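Local coordinates for AAEL008620-PA odorant-binding protein (Aedes aegypti, PDB 5V13) that binds juvenile hormone in the mosquito hemolymph, as a secreted relative of the odorant-binding and D7 proteins, at residues I258-R261 and N262-A266. Sequence-based numbering, arbitrary orientation.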
loop_
_atom_site.group_PDB
_atom_site.type_symbol
_atom_site.label_atom_id
_atom_site.label_comp_id
_atom_site.label_asym_id
_atom_site.label_seq_id
_atom_site.Cartn_x
_atom_site.Cartn_y
_atom_site.Cartn_z
ATOM N N ILE B 258 8.004 22.626 10.440
ATOM C CA ILE B 258 7.953 21.472 9.547
ATOM C C ILE B 258 7.297 20.285 10.243
ATOM O O ILE B 258 6.472 19.577 9.650
ATOM C CB ILE B 258 9.370 21.123 9.043
ATOM C CG1 ILE B 258 9.877 22.224 8.101
ATOM C CG2 ILE B 258 9.392 19.747 8.359
ATOM C CD1 ILE B 258 11.318 22.027 7.616
ATOM N N ARG B 259 7.650 20.053 11.507
ATOM C CA ARG B 259 7.059 18.949 12.258
ATOM C C ARG B 259 5.560 19.145 12.429
ATOM O O ARG B 259 4.778 18.206 12.248
ATOM C CB ARG B 259 7.727 18.819 13.627
ATOM C CG ARG B 259 8.842 17.780 13.695
ATOM C CD ARG B 259 9.212 17.401 15.146
ATOM N NE ARG B 259 8.224 16.526 15.784
ATOM C CZ ARG B 259 8.208 15.194 15.684
ATOM N NH1 ARG B 259 9.129 14.560 14.962
ATOM N NH2 ARG B 259 7.260 14.494 16.301
ATOM N N ASP B 260 5.147 20.366 12.771
ATOM C CA ASP B 260 3.734 20.663 12.987
ATOM C C ASP B 260 2.920 20.465 11.713
ATOM O O ASP B 260 1.868 19.814 11.737
ATOM C CB ASP B 260 3.587 22.093 13.503
ATOM C CG ASP B 260 2.178 22.400 13.960
ATOM O OD1 ASP B 260 1.781 21.856 15.002
ATOM O OD2 ASP B 260 1.473 23.169 13.278
ATOM N N ARG B 261 3.391 21.027 10.587
ATOM C CA ARG B 261 2.687 20.833 9.319
ATOM C C ARG B 261 2.693 19.367 8.918
ATOM O O ARG B 261 1.680 18.842 8.441
ATOM C CB ARG B 261 3.324 21.694 8.209
ATOM C CG ARG B 261 2.717 21.515 6.803
ATOM C CD ARG B 261 1.197 21.797 6.772
ATOM N NE ARG B 261 0.572 21.409 5.507
ATOM C CZ ARG B 261 0.625 22.128 4.389
ATOM N NH1 ARG B 261 1.297 23.270 4.375
ATOM N NH2 ARG B 261 0.032 21.692 3.276
ATOM N N ASN B 262 3.837 18.696 9.104
ATOM C CA ASN B 262 3.981 17.304 8.691
ATOM C C ASN B 262 2.869 16.440 9.260
ATOM O O ASN B 262 2.313 15.594 8.550
ATOM C CB ASN B 262 5.334 16.755 9.136
ATOM C CG ASN B 262 5.647 15.414 8.509
ATOM O OD1 ASN B 262 5.408 15.198 7.323
ATOM N ND2 ASN B 262 6.188 14.506 9.304
ATOM N N GLN B 263 2.538 16.635 10.540
ATOM C CA GLN B 263 1.500 15.820 11.175
ATOM C C GLN B 263 0.166 15.999 10.473
ATOM O O GLN B 263 -0.619 15.047 10.356
ATOM C CB GLN B 263 1.345 16.182 12.655
ATOM C CG GLN B 263 2.636 16.425 13.403
ATOM C CD GLN B 263 3.539 15.209 13.426
ATOM O OE1 GLN B 263 3.106 14.113 13.786
ATOM N NE2 GLN B 263 4.807 15.397 13.040
ATOM N N LYS B 264 -0.112 17.220 10.008
ATOM C CA LYS B 264 -1.355 17.518 9.307
ATOM C C LYS B 264 -1.391 16.988 7.878
ATOM O O LYS B 264 -2.447 17.075 7.234
ATOM C CB LYS B 264 -1.603 19.032 9.279
ATOM C CG LYS B 264 -1.669 19.705 10.651
ATOM C CD LYS B 264 -1.909 21.208 10.460
ATOM C CE LYS B 264 -1.348 22.021 11.614
ATOM N NZ LYS B 264 -1.868 21.554 12.920
ATOM N N THR B 265 -0.288 16.458 7.348
ATOM C CA THR B 265 -0.321 15.950 5.984
ATOM C C THR B 265 -0.743 14.489 5.905
ATOM O O THR B 265 -0.886 13.971 4.794
ATOM C CB THR B 265 1.051 16.096 5.299
ATOM O OG1 THR B 265 2.014 15.251 5.949
ATOM C CG2 THR B 265 1.520 17.554 5.329
ATOM N N ALA B 266 -0.928 13.815 7.045
ATOM C CA ALA B 266 -1.308 12.401 7.021
ATOM C C ALA B 266 -2.727 12.217 6.496
ATOM O O ALA B 266 -2.961 11.415 5.582
ATOM C CB ALA B 266 -1.169 11.788 8.419
HETATM O O HOH W 1 0.448 19.162 13.899
HETATM O O HOH W 2 -0.839 23.582 14.483
#
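Gln263 folds back over the preceding turn of its helix to reach the carbonyl of Arg259. Its CB faces Asp260 O; CG, swung to the side of the backbone N (chi1 -41°), comes to 3.0 Å from Arg259 O. The bend at chi2 (-61°) turns the chain back, with CD also near Arg259 O. NE2 then donates to Arg259 O at 2.9 Å, with the acceptor almost in the amide plane. Because the backbone N of Gln263 binds the same oxygen in the ordinary helical way, from the opposite face of the carbonyl, Arg259 O is gripped by two donors. Glutamine has the two methylenes and the N-H needed to fold back on a carbonyl one turn earlier; NE2 is also hydrogen-bonded to Asp178 of the second subunit. NE2 lies over one face of the Arg259 guanidinium, 4.1 Å above its plane and offset toward the rim, the two planes 26° apart, while that arginine turns its charge to Glu183.

On the wetter side, Asp260 and Lys264 form an i to i+4 pair. The direct salt bridge is long, OD2 to NZ 3.7 Å, but one water, 2.6 Å from Asp260 OD2 and 2.8 Å from Lys264 NZ, links the two charges by shorter steps. The short hydroxyl side chain of Thr265 lets OG1 bond back to Asn262 O at 2.6 Å, where its backbone N also donates; Phe169 N bonds OG1, while CG2 packs 3.4 Å from Arg261 O.

Residues 258-264 lie in the later turns of helix 251-264, in the half of the chain remote from the hormone. Arg261, extending from the buried side, joins Asp217 and Glu213 of helix 211-220; Asn262 binds Val170 N, at the start of helix 169-177, and the loop residue Met168 packs against Asn262, Gln263 and Thr265.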